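PDB 3FHM: CBS domain-containing protein from Agrobacterium tumefaciens, which is of unknown function but binds adenosine monophosphate and NADH through a pair of CBS domains, consistent with a nucleotide-sensing role. Local coordinates for residues A50-V61 and G72-V80. Numbering follows the deposited sequence.
Sequences AGTLHAHKIGAV and GIFTERDLV. With AMP (adenosine monophosphate), chain E; NAI (1,4-dihydronicotinamide adenine dinucleotide), chain F.
Ala-50 sets its methyl group against Leu-79, CB to CD2 at 4.0 Å, where helix 46-56 meets the start of helix 76-86. One turn on, Leu-53 reaches Phe-74 with a single branch: its CD1 lies 3.8 Å from Phe-74 CE2, the two side chains crossing at about a right angle. With CG anti to the backbone N (chi1 172°), the Phe-74 ring turns to the carbonyl side, where this CD1 lies; Ile-46 and Ala-49 also touch Phe-74. The helix ends in a Schellman motif at Lys-57, and Ile-58 brings its side chain to the adenine of bound NADH.

Gly-59 uses both its backbone polar atoms. Its carbonyl O accepts the N-H of Glu-76 at 3.1 Å from N, while its own N donates to phosphate oxygen O2A of NADH at 2.7 Å. The Glu-76 carboxylate lies close to the Gly-59 backbone, but its salt bridges run to Arg-77 and Arg-125 of the second subunit. Ala-60 then pairs with Thr-75, a non-hydrogen-bonded antiparallel pair, and Val-61 with Phe-74, a hydrogen-bonded one. Val-61 N donates to Phe-74 O at 3.0 Å and Phe-74 N returns a nearly straight bond (178°) to Val-61 O. Val-61 CG2 comes to the edge of the Phe-74 ring.

At the start of helix 76-86, Thr-75 and Asp-78 form a capping box. Thr-75 OG1 accepts from Arg-77 N and donates to AMP O2P at 2.8 Å; Thr-75 N gives a weak bond back to Asp-78 OD2, which also takes the ribose hydroxyl O2' at 2.8 Å. This is the α-β-β-α part of the CBS fold, strand 39-40, parallel to 60-64, supplying the leading β, with NADH and AMP both bound at the hairpin's open end.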
ATOM      1  N   ALA A  50       9.235   2.833  10.733  1.00 31.68           N
ATOM      2  CA  ALA A  50       9.616   2.350   9.420  1.00 30.86           C
ATOM      3  C   ALA A  50      10.495   1.103   9.509  1.00 30.60           C
ATOM      4  O   ALA A  50      10.318   0.214   8.718  1.00 31.57           O
ATOM      5  CB  ALA A  50      10.300   3.423   8.619  1.00 30.24           C
ATOM      6  N   GLY A  51      11.432   1.011  10.449  1.00 29.77           N
ATOM      7  CA  GLY A  51      12.307  -0.148  10.534  1.00 29.74           C
ATOM      8  C   GLY A  51      11.504  -1.396  10.880  1.00 30.56           C
ATOM      9  O   GLY A  51      11.810  -2.492  10.398  1.00 30.77           O
ATOM     10  N   THR A  52      10.456  -1.228  11.703  1.00 30.21           N
ATOM     11  CA  THR A  52       9.541  -2.322  12.027  1.00 29.64           C
ATOM     12  C   THR A  52       8.696  -2.756  10.813  1.00 30.32           C
ATOM     13  O   THR A  52       8.644  -3.997  10.471  1.00 30.62           O
ATOM     14  CB  THR A  52       8.650  -2.015  13.224  1.00 29.29           C
ATOM     15  OG1 THR A  52       9.495  -1.628  14.324  1.00 28.15           O
ATOM     16  CG2 THR A  52       7.756  -3.279  13.585  1.00 28.53           C
ATOM     17  N   LEU A  53       8.091  -1.772  10.121  1.00 29.43           N
ATOM     18  CA  LEU A  53       7.512  -2.090   8.770  1.00 29.10           C
ATOM     19  C   LEU A  53       8.445  -3.052   7.900  1.00 29.02           C
ATOM     20  O   LEU A  53       8.020  -4.078   7.380  1.00 28.64           O
ATOM     21  CB  LEU A  53       7.081  -0.801   8.021  1.00 28.35           C
ATOM     22  CG  LEU A  53       6.100   0.208   8.699  1.00 26.61           C
ATOM     23  CD1 LEU A  53       5.799   1.444   7.931  1.00 23.78           C
ATOM     24  CD2 LEU A  53       4.790  -0.339   9.095  1.00 24.11           C
ATOM     25  N   HIS A  54       9.730  -2.757   7.838  1.00 28.45           N
ATOM     26  CA  HIS A  54      10.550  -3.502   6.955  1.00 28.82           C
ATOM     27  C   HIS A  54      10.986  -4.902   7.446  1.00 29.09           C
ATOM     28  O   HIS A  54      10.944  -5.874   6.698  1.00 29.19           O
ATOM     29  CB  HIS A  54      11.725  -2.679   6.653  1.00 28.76           C
ATOM     30  CG  HIS A  54      12.625  -3.305   5.666  1.00 30.22           C
ATOM     31  ND1 HIS A  54      13.736  -4.028   6.031  1.00 31.83           N
ATOM     32  CD2 HIS A  54      12.567  -3.347   4.319  1.00 30.80           C
ATOM     33  CE1 HIS A  54      14.350  -4.459   4.950  1.00 31.38           C
ATOM     34  NE2 HIS A  54      13.666  -4.044   3.896  1.00 30.04           N
ATOM     35  N   ALA A  55      11.399  -5.035   8.701  1.00 29.33           N
ATOM     36  CA  ALA A  55      11.741  -6.337   9.238  1.00 29.09           C
ATOM     37  C   ALA A  55      10.537  -7.316   9.185  1.00 30.04           C
ATOM     38  O   ALA A  55      10.760  -8.507   8.862  1.00 31.61           O
ATOM     39  CB  ALA A  55      12.258  -6.191  10.607  1.00 28.71           C
ATOM     40  N   HIS A  56       9.296  -6.844   9.425  1.00 29.38           N
ATOM     41  CA  HIS A  56       8.128  -7.738   9.382  1.00 30.21           C
ATOM     42  C   HIS A  56       7.492  -7.866   7.969  1.00 30.80           C
ATOM     43  O   HIS A  56       6.522  -8.620   7.810  1.00 30.46           O
ATOM     44  CB  HIS A  56       7.054  -7.328  10.412  1.00 30.48           C
ATOM     45  CG  HIS A  56       7.444  -7.551  11.849  1.00 32.10           C
ATOM     46  ND1 HIS A  56       7.126  -8.700  12.539  1.00 34.07           N
ATOM     47  CD2 HIS A  56       8.104  -6.759  12.732  1.00 32.92           C
ATOM     48  CE1 HIS A  56       7.600  -8.624  13.769  1.00 33.35           C
ATOM     49  NE2 HIS A  56       8.193  -7.457  13.912  1.00 32.15           N
ATOM     50  N   LYS A  57       8.046  -7.146   6.964  1.00 30.66           N
ATOM     51  CA  LYS A  57       7.497  -7.070   5.605  1.00 30.85           C
ATOM     52  C   LYS A  57       6.028  -6.694   5.597  1.00 30.04           C
ATOM     53  O   LYS A  57       5.261  -7.298   4.884  1.00 31.21           O
ATOM     54  CB  LYS A  57       7.628  -8.422   4.903  1.00 30.76           C
ATOM     55  CG  LYS A  57       8.880  -8.634   4.177  1.00 35.94           C
ATOM     56  CD  LYS A  57       8.860 -10.013   3.586  1.00 42.94           C
ATOM     57  CE  LYS A  57      10.229 -10.299   2.956  1.00 47.98           C
ATOM     58  NZ  LYS A  57      10.427  -9.607   1.604  1.00 49.72           N
ATOM     59  N   ILE A  58       5.607  -5.726   6.386  1.00 29.10           N
ATOM     60  CA  ILE A  58       4.213  -5.273   6.318  1.00 29.26           C
ATOM     61  C   ILE A  58       4.058  -3.778   5.992  1.00 28.40           C
ATOM     62  O   ILE A  58       5.004  -3.078   6.009  1.00 28.46           O
ATOM     63  CB  ILE A  58       3.448  -5.707   7.588  1.00 29.16           C
ATOM     64  CG1 ILE A  58       3.989  -4.987   8.846  1.00 29.97           C
ATOM     65  CG2 ILE A  58       3.543  -7.165   7.704  1.00 27.60           C
ATOM     66  CD1 ILE A  58       3.906  -5.809  10.160  1.00 30.65           C
ATOM     67  N   GLY A  59       2.875  -3.316   5.652  1.00 28.21           N
ATOM     68  CA  GLY A  59       2.678  -1.920   5.330  1.00 28.15           C
ATOM     69  C   GLY A  59       2.099  -1.051   6.446  1.00 28.62           C
ATOM     70  O   GLY A  59       1.960   0.164   6.264  1.00 29.84           O
ATOM     71  N   ALA A  60       1.782  -1.654   7.594  1.00 27.69           N
ATOM     72  CA  ALA A  60       1.026  -1.044   8.628  1.00 27.30           C
ATOM     73  C   ALA A  60       1.473  -1.549   9.997  1.00 27.82           C
ATOM     74  O   ALA A  60       1.940  -2.689  10.148  1.00 28.45           O
ATOM     75  CB  ALA A  60      -0.386  -1.385   8.445  1.00 27.36           C
ATOM     76  N   VAL A  61       1.359  -0.680  10.999  1.00 27.58           N
ATOM     77  CA  VAL A  61       1.532  -1.063  12.387  1.00 26.86           C
ATOM     78  C   VAL A  61       0.507  -0.315  13.228  1.00 27.56           C
ATOM     79  O   VAL A  61       0.196   0.865  12.961  1.00 27.49           O
ATOM     80  CB  VAL A  61       3.002  -0.939  12.978  1.00 26.69           C
ATOM     81  CG1 VAL A  61       3.912  -2.130  12.514  1.00 24.89           C
ATOM     82  CG2 VAL A  61       3.633   0.352  12.731  1.00 26.63           C
ATOM     83  N   GLY A  72      -4.036   4.504  17.497  1.00 32.12           N
ATOM     84  CA  GLY A  72      -4.026   4.885  16.095  1.00 30.42           C
ATOM     85  C   GLY A  72      -3.275   3.903  15.207  1.00 30.65           C
ATOM     86  O   GLY A  72      -2.884   2.760  15.606  1.00 30.49           O
ATOM     87  N   ILE A  73      -3.045   4.328  13.973  1.00 29.58           N
ATOM     88  CA  ILE A  73      -2.516   3.404  12.984  1.00 28.30           C
ATOM     89  C   ILE A  73      -1.555   4.224  12.085  1.00 28.37           C
ATOM     90  O   ILE A  73      -1.830   5.378  11.716  1.00 29.13           O
ATOM     91  CB  ILE A  73      -3.693   2.634  12.276  1.00 27.68           C
ATOM     92  CG1 ILE A  73      -3.192   1.519  11.417  1.00 27.32           C
ATOM     93  CG2 ILE A  73      -4.539   3.540  11.375  1.00 27.46           C
ATOM     94  CD1 ILE A  73      -4.301   1.114  10.483  1.00 27.06           C
ATOM     95  N   PHE A  74      -0.388   3.648  11.807  1.00 28.25           N
ATOM     96  CA  PHE A  74       0.647   4.307  11.002  1.00 27.92           C
ATOM     97  C   PHE A  74       0.972   3.393   9.816  1.00 27.99           C
ATOM     98  O   PHE A  74       1.242   2.197  10.019  1.00 27.55           O
ATOM     99  CB  PHE A  74       1.903   4.546  11.874  1.00 27.30           C
ATOM    100  CG  PHE A  74       3.129   5.051  11.111  1.00 27.35           C
ATOM    101  CD1 PHE A  74       3.317   6.425  10.890  1.00 26.43           C
ATOM    102  CD2 PHE A  74       4.109   4.134  10.652  1.00 26.42           C
ATOM    103  CE1 PHE A  74       4.432   6.912  10.204  1.00 25.41           C
ATOM    104  CE2 PHE A  74       5.277   4.586   9.933  1.00 25.75           C
ATOM    105  CZ  PHE A  74       5.429   5.997   9.710  1.00 25.80           C
ATOM    106  N   THR A  75       0.936   3.939   8.598  1.00 27.59           N
ATOM    107  CA  THR A  75       1.263   3.111   7.390  1.00 28.07           C
ATOM    108  C   THR A  75       2.358   3.783   6.586  1.00 29.10           C
ATOM    109  O   THR A  75       2.665   5.046   6.803  1.00 30.12           O
ATOM    110  CB  THR A  75       0.028   2.971   6.432  1.00 28.04           C
ATOM    111  OG1 THR A  75      -0.213   4.198   5.695  1.00 25.15           O
ATOM    112  CG2 THR A  75      -1.229   2.600   7.231  1.00 26.10           C
ATOM    113  N   GLU A  76       2.905   3.021   5.637  1.00 27.98           N
ATOM    114  CA  GLU A  76       3.830   3.620   4.630  1.00 28.86           C
ATOM    115  C   GLU A  76       3.312   4.998   4.028  1.00 29.10           C
ATOM    116  O   GLU A  76       4.112   5.889   3.659  1.00 29.10           O
ATOM    117  CB  GLU A  76       4.145   2.604   3.522  1.00 28.87           C
ATOM    118  CG  GLU A  76       2.865   2.008   2.848  1.00 32.16           C
ATOM    119  CD  GLU A  76       2.993   0.534   2.323  1.00 34.72           C
ATOM    120  OE1 GLU A  76       1.916  -0.099   2.202  1.00 38.01           O
ATOM    121  OE2 GLU A  76       4.112   0.027   2.027  1.00 34.99           O
ATOM    122  N   ARG A  77       1.982   5.168   3.942  1.00 28.36           N
ATOM    123  CA  ARG A  77       1.494   6.368   3.353  1.00 27.95           C
ATOM    124  C   ARG A  77       1.689   7.562   4.311  1.00 28.37           C
ATOM    125  O   ARG A  77       1.988   8.658   3.858  1.00 28.16           O
ATOM    126  CB  ARG A  77       0.055   6.212   2.913  1.00 28.37           C
ATOM    127  CG  ARG A  77      -0.624   7.514   2.424  1.00 26.72           C
ATOM    128  CD  ARG A  77      -0.106   7.884   1.063  1.00 27.17           C
ATOM    129  NE  ARG A  77      -0.098   6.776   0.106  1.00 27.84           N
ATOM    130  CZ  ARG A  77      -1.011   6.607  -0.854  1.00 26.44           C
ATOM    131  NH1 ARG A  77      -1.982   7.510  -0.991  1.00 19.45           N
ATOM    132  NH2 ARG A  77      -0.929   5.549  -1.680  1.00 24.02           N
ATOM    133  N   ASP A  78       1.577   7.343   5.621  1.00 28.40           N
ATOM    134  CA  ASP A  78       1.925   8.389   6.571  1.00 29.19           C
ATOM    135  C   ASP A  78       3.418   8.738   6.517  1.00 28.84           C
ATOM    136  O   ASP A  78       3.771   9.933   6.713  1.00 28.70           O
ATOM    137  CB  ASP A  78       1.487   8.029   7.977  1.00 29.70           C
ATOM    138  CG  ASP A  78       0.006   8.065   8.119  1.00 31.78           C
ATOM    139  OD1 ASP A  78      -0.532   9.153   7.889  1.00 34.33           O
ATOM    140  OD2 ASP A  78      -0.623   7.020   8.411  1.00 33.54           O
ATOM    141  N   LEU A  79       4.264   7.725   6.237  1.00 28.55           N
ATOM    142  CA  LEU A  79       5.717   7.956   6.051  1.00 28.32           C
ATOM    143  C   LEU A  79       5.958   8.989   4.970  1.00 28.16           C
ATOM    144  O   LEU A  79       6.519  10.082   5.244  1.00 28.30           O
ATOM    145  CB  LEU A  79       6.484   6.694   5.716  1.00 28.12           C
ATOM    146  CG  LEU A  79       8.024   6.717   5.779  1.00 28.25           C
ATOM    147  CD1 LEU A  79       8.508   7.231   7.106  1.00 28.40           C
ATOM    148  CD2 LEU A  79       8.674   5.344   5.492  1.00 28.63           C
ATOM    149  N   VAL A  80       5.501   8.686   3.758  1.00 28.38           N
ATOM    150  CA  VAL A  80       5.500   9.684   2.640  1.00 28.70           C
ATOM    151  C   VAL A  80       5.029  11.153   2.966  1.00 28.61           C
ATOM    152  O   VAL A  80       5.731  12.099   2.637  1.00 27.74           O
ATOM    153  CB  VAL A  80       4.711   9.146   1.415  1.00 28.53           C
ATOM    154  CG1 VAL A  80       4.734  10.180   0.262  1.00 27.80           C
ATOM    155  CG2 VAL A  80       5.271   7.807   0.953  1.00 28.65           C
TER
HETATM  156  P   AMP E 200      -3.043   2.724   3.726  1.00 24.48           P
HETATM  157  O1P AMP E 200      -3.648   1.988   4.859  1.00 23.95           O
HETATM  158  O2P AMP E 200      -1.560   2.801   3.694  1.00 23.43           O
HETATM  159  O3P AMP E 200      -3.758   2.414   2.415  1.00 23.66           O
HETATM  160  O5' AMP E 200      -3.436   4.157   4.343  1.00 24.33           O
HETATM  161  C5' AMP E 200      -3.355   5.471   3.745  1.00 22.95           C
HETATM  162  C4' AMP E 200      -3.943   6.414   4.808  1.00 24.06           C
HETATM  163  O4' AMP E 200      -5.111   5.837   5.366  1.00 24.43           O
HETATM  164  C3' AMP E 200      -3.013   6.573   6.007  1.00 25.09           C
HETATM  165  O3' AMP E 200      -3.089   7.845   6.641  1.00 25.94           O
HETATM  166  C2' AMP E 200      -3.562   5.652   7.019  1.00 24.32           C
HETATM  167  O2' AMP E 200      -3.288   6.193   8.281  1.00 24.93           O
HETATM  168  C1' AMP E 200      -5.008   5.719   6.764  1.00 24.59           C
HETATM  169  N9  AMP E 200      -5.595   4.497   7.345  1.00 25.78           N
HETATM  170  C8  AMP E 200      -5.163   3.206   7.336  1.00 26.28           C
HETATM  171  N7  AMP E 200      -5.960   2.337   8.049  1.00 23.70           N
HETATM  172  C5  AMP E 200      -6.935   3.102   8.492  1.00 25.26           C
HETATM  173  C6  AMP E 200      -8.122   2.845   9.293  1.00 26.49           C
HETATM  174  N6  AMP E 200      -8.400   1.601   9.737  1.00 26.02           N
HETATM  175  N1  AMP E 200      -8.903   3.909   9.558  1.00 27.21           N
HETATM  176  C2  AMP E 200      -8.624   5.179   9.130  1.00 26.36           C
HETATM  177  N3  AMP E 200      -7.563   5.512   8.403  1.00 26.55           N
HETATM  178  C4  AMP E 200      -6.706   4.505   8.056  1.00 26.02           C
HETATM  179  PA  NAI F 211       0.825  -5.350   3.526  1.00 22.21           P
HETATM  180  O1A NAI F 211       2.081  -5.589   2.788  1.00 19.85           O
HETATM  181  O2A NAI F 211       0.641  -4.252   4.560  1.00 22.86           O
HETATM  182  O5B NAI F 211       0.436  -6.661   4.323  1.00 25.92           O
HETATM  183  C5B NAI F 211       1.023  -7.948   3.999  1.00 25.78           C
HETATM  184  C4B NAI F 211       0.432  -8.985   4.914  1.00 25.09           C
HETATM  185  O4B NAI F 211       0.710  -8.683   6.275  1.00 25.77           O
HETATM  186  C3B NAI F 211      -1.052  -8.890   4.777  1.00 28.04           C
HETATM  187  O3B NAI F 211      -1.469 -10.270   4.772  1.00 30.05           O
HETATM  188  C2B NAI F 211      -1.542  -8.236   6.021  1.00 25.93           C
HETATM  189  O2B NAI F 211      -2.552  -9.070   6.481  1.00 26.79           O
HETATM  190  C1B NAI F 211      -0.464  -8.482   7.013  1.00 25.81           C
HETATM  191  N9A NAI F 211      -0.307  -7.365   7.966  1.00 26.59           N
HETATM  192  C8A NAI F 211      -0.300  -6.052   7.674  1.00 27.05           C
HETATM  193  N7A NAI F 211      -0.157  -5.334   8.814  1.00 26.91           N
HETATM  194  C5A NAI F 211      -0.044  -6.181   9.833  1.00 26.63           C
HETATM  195  C6A NAI F 211       0.157  -6.069  11.284  1.00 27.71           C
HETATM  196  N6A NAI F 211       0.268  -4.847  11.857  1.00 26.68           N
HETATM  197  N1A NAI F 211       0.224  -7.199  12.031  1.00 28.18           N
HETATM  198  C2A NAI F 211       0.111  -8.402  11.449  1.00 27.60           C
HETATM  199  N3A NAI F 211      -0.043  -8.546  10.125  1.00 27.72           N
HETATM  200  C4A NAI F 211      -0.139  -7.503   9.280  1.00 26.72           C
HETATM  201  O3  NAI F 211      -0.528  -5.240   2.667  1.00 25.59           O
HETATM  202  PN  NAI F 211      -0.882  -5.358   1.079  1.00 28.56           P
HETATM  203  O1N NAI F 211      -1.018  -4.103   0.265  1.00 26.84           O
HETATM  204  O2N NAI F 211      -2.137  -6.141   1.231  1.00 29.56           O
HETATM  205  O5D NAI F 211       0.314  -6.230   0.442  1.00 30.31           O
HETATM  206  C5D NAI F 211       1.466  -5.759  -0.272  1.00 28.23           C
HETATM  207  C4D NAI F 211       1.626  -6.668  -1.484  1.00 29.67           C
HETATM  208  O4D NAI F 211       1.682  -8.044  -1.044  1.00 33.81           O
HETATM  209  C3D NAI F 211       0.388  -6.539  -2.423  1.00 30.78           C
HETATM  210  O3D NAI F 211       0.767  -6.498  -3.805  1.00 31.70           O
HETATM  211  C2D NAI F 211      -0.443  -7.806  -2.244  1.00 31.87           C
HETATM  212  O2D NAI F 211      -1.178  -8.182  -3.428  1.00 30.18           O
HETATM  213  C1D NAI F 211       0.651  -8.781  -1.757  1.00 35.38           C
HETATM  214  N1N NAI F 211       0.091  -9.722  -0.840  1.00 36.29           N
HETATM  215  C2N NAI F 211       0.295 -11.023  -1.129  1.00 37.39           C
HETATM  216  C3N NAI F 211      -0.238 -12.028  -0.294  1.00 39.49           C
HETATM  217  C7N NAI F 211       0.062 -13.473  -0.646  1.00 39.99           C
HETATM  218  O7N NAI F 211      -0.346 -14.396   0.081  1.00 44.00           O
HETATM  219  N7N NAI F 211       0.826 -13.694  -1.725  1.00 42.66           N
HETATM  220  C4N NAI F 211      -0.989 -11.670   0.850  1.00 36.87           C
HETATM  221  C5N NAI F 211      -1.209 -10.298   1.112  1.00 38.00           C
HETATM  222  C6N NAI F 211      -0.645  -9.306   0.245  1.00 37.38           C